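Local coordinates for maleate cis-trans isomerase (Pseudomonas putida, PDB 4FQ5), which probably catalyses the cis-trans isomerisation of the double bond of maleate, giving fumarate, at residues 38-43 / 221-226; 31-36 / 65-70; 102-107 / 137-142. The protein carries 1 engineered substitution. All blocks are in the same frame, centred on the assembly; numbering follows the deposited sequence.

In the fold
All three contacts lie in the interior and border the same maleic acid, yet they hold different parts of the fold together. Interaction 2 pairs two neighbouring strands of the first parallel sheet, and interaction 3 joins two helix starts beyond the ends of other strands of that sheet. Interaction 1 links the first half of the chain to a loop of the second, so that it spans the ligand cleft; interaction 3 is nested within its loop. The chemistry follows the place: regular backbone bonding in 31-36/65-70, side-chain amides and a hydroxyl in 38-43/221-226, apolar packing beside the ligand-bonded cysteine in 102-107/137-142. Interactions 1 and 2 also meet the second subunit and share the Glu42-Arg66 salt bridge.

Interaction 1. Residues 38-43 / 221-226; sequences NITMET and AVQMPS. Engineered in segment 221-226: Ala221 (natural residue Cys). With MAE (maleic acid), chain C.
Gln223 OE1 reaches the backbone at Ile39 and Thr40 and accepts hydrogen bonds from two successive N-H groups. Ile39 N lies 2.9 Å from Gln223 OE1, in the carbonyl plane and on a lone pair, while Thr40 N, 3.3 Å from that oxygen, comes in nearly along the C=O axis. Gln223 NE2 donates to Asn190 O and Ser37 O, so both ends of the group are spoken for and its rotation is fixed; a glutamine suits the site because it can accept and donate together.

Asn38 runs past Gln223 in the opposite direction, the two amide planes 26° apart. Its CG, anti to the backbone N (chi1 -172°), puts OD1 2.9 Å from Met41 N in an Asx motif, which leaves ND2 turned to the ligand, 2.7 Å from O1 of the maleic acid. The contact bridges two alpha/beta halves of the chain, each built on a parallel sheet, across the cleft that holds the ligand. From the other half, Gln223 N gives a 2.9 Å bond to ligand O2 and Val222 N binds O4; Ala221 is an engineered replacement for a cysteine, the predicted proton donor.

Packing is tightest on the inner side, where Met41 CE presses on Val222 CG2 at 3.3 Å. Thr40 OG1 donates to Gln223 O from above the carbonyl plane; the modelled 2.5 Å is doubtfully short. Toward the partly exposed margin the fit slackens: Pro225 CG stays 4.0 Å from Thr40 OG1, and the branched chain of Ile39 leans on Ala194 and on Arg29 of the second subunit.

Interaction 2. Residues 31-36 / 65-70; sequences GQIVPS and SRMRMK. With MAE (maleic acid), chain C.
Strands 31-35 and 65-67 run parallel, their axes 4.7 Å apart and inclined by 30°, with Ile33, Val34 and Pro35 bridged to Ser65, Arg66 and Met67. They are the two strands of a beta-alpha-beta unit whose helix is 41-52. Val34 is held through both backbone polar atoms: its N donates to Ser65 O at 3.0 Å and its O accepts from Met67 N.

Arg66 bends at chi3 (141°) so that NE points at Ser36 O, 2.9 Å away and in the guanidinium plane, while Val34 CG2 lies over one face of the group. NH1 forms a salt bridge with Glu42 and also bonds Ser64 O of the second subunit. A leucine here would probably take from Glu42 its salt bridge and from Ser36 O its guanidinium donor. Ser36, whose hydroxyl can both accept and donate, accepts through OG from Met69 N at 3.2 Å and is bonded to Asp93 of the second subunit. The Met67 side chain crosses that of Ile33 at about a right angle, SD 3.7 Å from Ile33 CG2. Near the ligand, the unbranched chain of Met69 lays its CE 3.9 Å from Pro35 CB and 3.8 Å from C2 of the maleic acid.

Interaction 3. Residues 102-107 / 137-142; sequences ACLVAI and TSAGAL. With MAE (maleic acid), chain C.
Ser138 OG has three polar neighbours: its single proton must be shared between Ala102 O, across the contact, and Tyr101 O, or alternate between them, and Thr248 OG1 also bonds to it. The modelled 2.5 Å from Ser138 OG to Ala102 O is doubtfully short. A small hydroxyl, set beside the backbone N (chi1 -69°), fits this tight corner, where Ser138 CB also touches Ala102 O.

Beside it, Leu104 CD2 bears down on the backbone of the second helix, 3.5 Å from Ala139 CA, with Leu142 CD2 at 3.9 Å beyond. Ile107 CG2 meets Ala139 CB at 3.6 Å; alanine's lone methyl lets the two helices come this near. Both helices start just past the C-terminal ends of strands 98-101 and 135-137, where alpha/beta folds built on a parallel sheet commonly carry their active sites. Thr137 is the N-cap of the second, its OG1 accepting from Gly140 N at 3.0 Å.

A water accepts from Ala139 N and gives a weak bond to Cys103 O, bridging the helix starts. Cys103 SG, anti to its backbone nitrogen (chi1 -175°), is covalently joined to C3 of the maleic acid at 1.9 Å, consistent with its predicted role as nucleophile. Because Cys103 is the first helix's N-cap, the next two N-H groups face one carboxylate and bond it weakly: Leu104 N lies 3.1 Å from ligand O4, Val105 N 3.4 Å from ligand O3.

Interaction 1. Residues 38-43 / 221-226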
loop_
_atom_site.group_PDB
_atom_site.type_symbol
_atom_site.label_atom_id
_atom_site.label_comp_id
_atom_site.label_asym_id
_atom_site.label_seq_id
_atom_site.Cartn_x
_atom_site.Cartn_y
_atom_site.Cartn_z
ATOM N N ASN A 38 10.800 3.491 23.264
ATOM C CA ASN A 38 11.014 3.884 21.879
ATOM C C ASN A 38 9.800 3.523 21.025
ATOM O O ASN A 38 9.301 2.399 21.092
ATOM C CB ASN A 38 12.297 3.253 21.321
ATOM C CG ASN A 38 12.673 3.792 19.950
ATOM O OD1 ASN A 38 12.042 3.469 18.950
ATOM N ND2 ASN A 38 13.714 4.614 19.900
ATOM N N ILE A 39 9.327 4.492 20.242
ATOM C CA ILE A 39 8.200 4.293 19.320
ATOM C C ILE A 39 8.602 4.580 17.870
ATOM O O ILE A 39 7.943 4.129 16.928
ATOM C CB ILE A 39 6.971 5.161 19.689
ATOM C CG1 ILE A 39 7.347 6.642 19.815
ATOM C CG2 ILE A 39 6.303 4.652 20.963
ATOM C CD1 ILE A 39 6.188 7.587 19.562
ATOM N N THR A 40 9.696 5.311 17.697
ATOM C CA THR A 40 10.081 5.817 16.379
ATOM C C THR A 40 10.754 4.764 15.502
ATOM O O THR A 40 10.527 4.738 14.293
ATOM C CB THR A 40 10.933 7.097 16.510
ATOM O OG1 THR A 40 10.173 8.087 17.206
ATOM C CG2 THR A 40 11.353 7.654 15.148
ATOM N N MET A 41 11.569 3.892 16.096
ATOM C CA MET A 41 12.186 2.813 15.329
ATOM C C MET A 41 11.124 1.926 14.681
ATOM O O MET A 41 11.230 1.584 13.499
ATOM C CB MET A 41 13.135 1.968 16.185
ATOM C CG MET A 41 13.995 1.006 15.370
ATOM S SD MET A 41 15.523 1.724 14.719
ATOM C CE MET A 41 14.957 3.255 14.002
ATOM N N GLU A 42 10.103 1.579 15.461
ATOM C CA GLU A 42 8.971 0.798 14.978
ATOM C C GLU A 42 8.034 1.574 14.037
ATOM O O GLU A 42 7.081 1.010 13.504
ATOM C CB GLU A 42 8.195 0.211 16.156
ATOM C CG GLU A 42 8.949 -0.933 16.837
ATOM C CD GLU A 42 8.502 -1.177 18.265
ATOM O OE1 GLU A 42 8.217 -0.206 19.004
ATOM O OE2 GLU A 42 8.435 -2.353 18.654
ATOM N N THR A 43 8.321 2.857 13.835
ATOM C CA THR A 43 7.561 3.689 12.904
ATOM C C THR A 43 8.339 3.886 11.609
ATOM O O THR A 43 7.816 3.642 10.525
ATOM C CB THR A 43 7.193 5.045 13.548
ATOM O OG1 THR A 43 6.423 4.792 14.727
ATOM C CG2 THR A 43 6.353 5.920 12.588
ATOM N N ALA A 221 20.004 9.774 17.030
ATOM C CA ALA A 221 19.104 8.978 17.844
ATOM C C ALA A 221 18.010 8.353 17.004
ATOM O O ALA A 221 17.632 8.858 15.942
ATOM C CB ALA A 221 18.488 9.820 18.942
ATOM N N VAL A 222 17.478 7.266 17.530
ATOM C CA VAL A 222 16.487 6.479 16.853
ATOM C C VAL A 222 15.079 6.827 17.367
ATOM O O VAL A 222 14.082 6.521 16.716
ATOM C CB VAL A 222 16.907 4.997 16.974
ATOM C CG1 VAL A 222 15.806 4.104 17.509
ATOM C CG2 VAL A 222 17.497 4.505 15.660
ATOM N N GLN A 223 15.001 7.506 18.512
ATOM C CA GLN A 223 13.711 7.979 19.028
ATOM C C GLN A 223 13.223 9.283 18.382
ATOM O O GLN A 223 12.019 9.496 18.255
ATOM C CB GLN A 223 13.739 8.135 20.555
ATOM C CG GLN A 223 12.421 8.571 21.190
ATOM C CD GLN A 223 11.363 7.480 21.226
ATOM O OE1 GLN A 223 11.113 6.787 20.229
ATOM N NE2 GLN A 223 10.710 7.341 22.378
ATOM N N MET A 224 14.147 10.157 17.997
ATOM C CA MET A 224 13.763 11.450 17.439
ATOM C C MET A 224 13.313 11.278 15.991
ATOM O O MET A 224 14.107 10.859 15.156
ATOM C CB MET A 224 14.928 12.435 17.512
ATOM C CG MET A 224 14.554 13.815 17.009
ATOM S SD MET A 224 15.796 15.066 17.348
ATOM C CE MET A 224 17.113 14.625 16.226
ATOM N N PRO A 225 12.036 11.589 15.693
ATOM C CA PRO A 225 11.533 11.452 14.321
ATOM C C PRO A 225 12.273 12.375 13.367
ATOM O O PRO A 225 12.528 13.535 13.698
ATOM C CB PRO A 225 10.058 11.876 14.428
ATOM C CG PRO A 225 9.724 11.814 15.875
ATOM C CD PRO A 225 10.999 12.086 16.617
ATOM N N SER A 226 12.630 11.866 12.196
ATOM C CA SER A 226 13.348 12.682 11.230
ATOM C C SER A 226 13.002 12.322 9.797
ATOM O O SER A 226 13.241 13.113 8.889
ATOM C CB SER A 226 14.859 12.567 11.441
ATOM O OG SER A 226 15.301 11.246 11.179
HETATM C C1 MAE C . 16.462 5.958 21.532
HETATM O O1 MAE C . 15.301 5.613 21.800
HETATM O O2 MAE C . 16.743 6.909 20.787
HETATM C C2 MAE C . 17.560 5.209 22.162
HETATM C C3 MAE C . 18.818 5.242 21.764
HETATM C C4 MAE C . 19.325 6.016 20.607
HETATM O O3 MAE C . 20.079 6.958 20.828
HETATM O O4 MAE C . 19.037 5.705 19.446
#

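Interaction 2. Residues 31-36 / 65-70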
loop_
_atom_site.group_PDB
_atom_site.type_symbol
_atom_site.label_atom_id
_atom_site.label_comp_id
_atom_site.label_asym_id
_atom_site.label_seq_id
_atom_site.Cartn_x
_atom_site.Cartn_y
_atom_site.Cartn_z
ATOM N N GLY A 31 13.818 -8.334 12.750
ATOM C CA GLY A 31 13.769 -8.278 14.212
ATOM C C GLY A 31 14.359 -6.975 14.699
ATOM O O GLY A 31 15.372 -6.519 14.170
ATOM N N GLN A 32 13.719 -6.364 15.697
ATOM C CA GLN A 32 14.206 -5.102 16.247
ATOM C C GLN A 32 14.329 -5.147 17.768
ATOM O O GLN A 32 13.353 -5.405 18.468
ATOM C CB GLN A 32 13.319 -3.927 15.802
ATOM C CG GLN A 32 13.180 -3.820 14.287
ATOM C CD GLN A 32 12.827 -2.422 13.819
ATOM O OE1 GLN A 32 11.652 -2.033 13.793
ATOM N NE2 GLN A 32 13.846 -1.665 13.417
ATOM N N ILE A 33 15.538 -4.901 18.268
ATOM C CA ILE A 33 15.751 -4.746 19.715
ATOM C C ILE A 33 15.613 -3.261 20.049
ATOM O O ILE A 33 16.479 -2.464 19.700
ATOM C CB ILE A 33 17.143 -5.271 20.159
ATOM C CG1 ILE A 33 17.316 -6.747 19.771
ATOM C CG2 ILE A 33 17.343 -5.064 21.660
ATOM C CD1 ILE A 33 18.737 -7.264 19.904
ATOM N N VAL A 34 14.521 -2.893 20.717
ATOM C CA VAL A 34 14.203 -1.478 20.936
ATOM C C VAL A 34 14.102 -1.130 22.420
ATOM O O VAL A 34 13.645 -1.957 23.215
ATOM C CB VAL A 34 12.900 -1.035 20.201
ATOM C CG1 VAL A 34 12.996 -1.301 18.704
ATOM C CG2 VAL A 34 11.667 -1.727 20.769
ATOM N N PRO A 35 14.525 0.098 22.795
ATOM C CA PRO A 35 14.207 0.599 24.131
ATOM C C PRO A 35 12.703 0.523 24.356
ATOM O O PRO A 35 11.932 0.749 23.421
ATOM C CB PRO A 35 14.664 2.063 24.075
ATOM C CG PRO A 35 15.764 2.064 23.072
ATOM C CD PRO A 35 15.349 1.057 22.030
ATOM N N SER A 36 12.279 0.194 25.572
ATOM C CA SER A 36 10.851 -0.011 25.839
ATOM C C SER A 36 9.994 1.221 25.485
ATOM O O SER A 36 8.873 1.086 24.975
ATOM C CB SER A 36 10.631 -0.414 27.295
ATOM O OG SER A 36 11.020 0.630 28.174
ATOM N N SER A 65 11.596 -6.966 20.310
ATOM C CA SER A 65 11.837 -7.283 21.708
ATOM C C SER A 65 12.288 -5.998 22.399
ATOM O O SER A 65 12.994 -5.181 21.801
ATOM C CB SER A 65 12.894 -8.380 21.838
ATOM O OG SER A 65 13.294 -8.530 23.191
ATOM N N ARG A 66 11.871 -5.825 23.650
ATOM C CA ARG A 66 12.104 -4.590 24.386
ATOM C C ARG A 66 13.080 -4.751 25.547
ATOM O O ARG A 66 13.073 -5.761 26.252
ATOM C CB ARG A 66 10.774 -4.006 24.892
ATOM C CG ARG A 66 9.985 -3.310 23.797
ATOM C CD ARG A 66 8.651 -2.735 24.263
ATOM N NE ARG A 66 8.444 -1.440 23.617
ATOM C CZ ARG A 66 8.266 -1.267 22.309
ATOM N NH1 ARG A 66 8.224 -2.311 21.474
ATOM N NH2 ARG A 66 8.125 -0.040 21.829
ATOM N N MET A 67 13.922 -3.732 25.706
ATOM C CA MET A 67 14.838 -3.584 26.833
ATOM C C MET A 67 14.493 -2.260 27.518
ATOM O O MET A 67 14.502 -1.207 26.882
ATOM C CB MET A 67 16.292 -3.601 26.343
ATOM C CG MET A 67 16.547 -2.805 25.063
ATOM S SD MET A 67 18.258 -2.877 24.513
ATOM C CE MET A 67 18.300 -1.557 23.322
ATOM N N ARG A 68 14.160 -2.316 28.801
ATOM C CA ARG A 68 13.580 -1.161 29.486
ATOM C C ARG A 68 14.493 0.052 29.588
ATOM O O ARG A 68 15.638 -0.054 30.025
ATOM C CB ARG A 68 13.068 -1.532 30.872
ATOM C CG ARG A 68 11.646 -2.061 30.871
ATOM C CD ARG A 68 11.024 -1.919 32.246
ATOM N NE ARG A 68 10.143 -0.758 32.338
ATOM C CZ ARG A 68 9.741 -0.206 33.478
ATOM N NH1 ARG A 68 10.150 -0.694 34.643
ATOM N NH2 ARG A 68 8.926 0.835 33.453
ATOM N N MET A 69 13.961 1.191 29.154
ATOM C CA MET A 69 14.557 2.508 29.375
ATOM C C MET A 69 13.483 3.571 29.181
ATOM O O MET A 69 12.720 3.514 28.217
ATOM C CB MET A 69 15.725 2.782 28.424
ATOM C CG MET A 69 16.185 4.234 28.473
ATOM S SD MET A 69 17.648 4.605 27.509
ATOM C CE MET A 69 16.969 4.622 25.848
ATOM N N LYS A 70 13.433 4.528 30.104
ATOM C CA LYS A 70 12.484 5.637 30.049
ATOM C C LYS A 70 13.203 6.980 29.907
ATOM O O LYS A 70 12.652 7.921 29.347
ATOM C CB LYS A 70 11.606 5.656 31.299
ATOM C CG LYS A 70 10.751 4.409 31.497
ATOM C CD LYS A 70 10.098 4.397 32.870
ATOM C CE LYS A 70 8.866 5.289 32.930
ATOM N NZ LYS A 70 7.737 4.762 32.104
HETATM C C1 MAE C . 16.462 5.958 21.532
HETATM O O1 MAE C . 15.301 5.613 21.800
HETATM O O2 MAE C . 16.743 6.909 20.787
HETATM C C2 MAE C . 17.560 5.209 22.162
HETATM C C3 MAE C . 18.818 5.242 21.764
HETATM C C4 MAE C . 19.325 6.016 20.607
HETATM O O3 MAE C . 20.079 6.958 20.828
HETATM O O4 MAE C . 19.037 5.705 19.446
#

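Interaction 3. Residues 102-107 / 137-142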
loop_
_atom_site.group_PDB
_atom_site.type_symbol
_atom_site.label_atom_id
_atom_site.label_comp_id
_atom_site.label_asym_id
_atom_site.label_seq_id
_atom_site.Cartn_x
_atom_site.Cartn_y
_atom_site.Cartn_z
ATOM N N ALA A 102 18.523 -1.168 18.131
ATOM C CA ALA A 102 18.072 0.179 17.761
ATOM C C ALA A 102 18.819 1.370 18.392
ATOM O O ALA A 102 19.024 2.384 17.730
ATOM C CB ALA A 102 16.576 0.313 17.997
ATOM N N CYS A 103 19.252 1.286 19.637
ATOM C CA CYS A 103 19.754 2.486 20.307
ATOM C C CYS A 103 21.249 2.782 20.114
ATOM O O CYS A 103 22.122 2.157 20.676
ATOM C CB CYS A 103 19.402 2.438 21.785
ATOM S SG CYS A 103 19.804 3.891 22.753
ATOM N N LEU A 104 21.493 3.794 19.315
ATOM C CA LEU A 104 22.830 4.267 18.949
ATOM C C LEU A 104 23.674 4.652 20.164
ATOM O O LEU A 104 24.812 4.217 20.289
ATOM C CB LEU A 104 22.691 5.470 18.001
ATOM C CG LEU A 104 23.754 6.442 17.448
ATOM C CD1 LEU A 104 24.768 6.983 18.454
ATOM C CD2 LEU A 104 24.444 5.930 16.197
ATOM N N VAL A 105 23.111 5.473 21.045
ATOM C CA VAL A 105 23.871 6.021 22.164
ATOM C C VAL A 105 24.213 4.964 23.233
ATOM O O VAL A 105 25.233 5.066 23.912
ATOM C CB VAL A 105 23.195 7.281 22.760
ATOM C CG1 VAL A 105 21.982 6.924 23.616
ATOM C CG2 VAL A 105 24.205 8.108 23.539
ATOM N N ALA A 106 23.361 3.951 23.359
ATOM C CA ALA A 106 23.581 2.867 24.314
ATOM C C ALA A 106 24.844 2.094 23.949
ATOM O O ALA A 106 25.638 1.731 24.821
ATOM C CB ALA A 106 22.381 1.938 24.336
ATOM N N ILE A 107 25.029 1.853 22.657
ATOM C CA ILE A 107 26.234 1.203 22.168
ATOM C C ILE A 107 27.462 2.103 22.357
ATOM O O ILE A 107 28.453 1.687 22.959
ATOM C CB ILE A 107 26.087 0.772 20.691
ATOM C CG1 ILE A 107 25.077 -0.381 20.542
ATOM C CG2 ILE A 107 27.441 0.423 20.085
ATOM C CD1 ILE A 107 25.343 -1.599 21.410
ATOM N N THR A 137 23.813 -3.081 14.501
ATOM C CA THR A 137 23.543 -2.053 15.498
ATOM C C THR A 137 23.411 -0.722 14.763
ATOM O O THR A 137 24.075 -0.509 13.749
ATOM C CB THR A 137 24.645 -1.954 16.581
ATOM O OG1 THR A 137 25.847 -1.432 16.006
ATOM C CG2 THR A 137 24.923 -3.328 17.214
ATOM N N SER A 138 22.545 0.150 15.274
ATOM C CA SER A 138 22.388 1.521 14.772
ATOM C C SER A 138 23.714 2.264 14.716
ATOM O O SER A 138 23.993 2.988 13.755
ATOM C CB SER A 138 21.462 2.303 15.693
ATOM O OG SER A 138 20.151 1.800 15.590
ATOM N N ALA A 139 24.509 2.096 15.771
ATOM C CA ALA A 139 25.803 2.758 15.886
ATOM C C ALA A 139 26.723 2.340 14.753
ATOM O O ALA A 139 27.288 3.191 14.067
ATOM C CB ALA A 139 26.440 2.469 17.239
ATOM N N GLY A 140 26.848 1.030 14.549
ATOM C CA GLY A 140 27.694 0.476 13.497
ATOM C C GLY A 140 27.175 0.819 12.112
ATOM O O GLY A 140 27.952 1.134 11.208
ATOM N N ALA A 141 25.855 0.757 11.955
ATOM C CA ALA A 141 25.199 1.080 10.693
ATOM C C ALA A 141 25.497 2.514 10.282
ATOM O O ALA A 141 25.807 2.771 9.119
ATOM C CB ALA A 141 23.695 0.859 10.805
ATOM N N LEU A 142 25.411 3.439 11.242
ATOM C CA LEU A 142 25.698 4.844 10.982
ATOM C C LEU A 142 27.122 5.025 10.468
ATOM O O LEU A 142 27.334 5.689 9.446
ATOM C CB LEU A 142 25.447 5.725 12.217
ATOM C CG LEU A 142 25.494 7.237 11.935
ATOM C CD1 LEU A 142 24.216 7.698 11.240
ATOM C CD2 LEU A 142 25.723 8.050 13.205
HETATM C C1 MAE C . 16.462 5.958 21.532
HETATM O O1 MAE C . 15.301 5.613 21.800
HETATM O O2 MAE C . 16.743 6.909 20.787
HETATM C C2 MAE C . 17.560 5.209 22.162
HETATM C C3 MAE C . 18.818 5.242 21.764
HETATM C C4 MAE C . 19.325 6.016 20.607
HETATM O O3 MAE C . 20.079 6.958 20.828
HETATM O O4 MAE C . 19.037 5.705 19.446
HETATM O O HOH W 1 23.218 0.777 18.174
#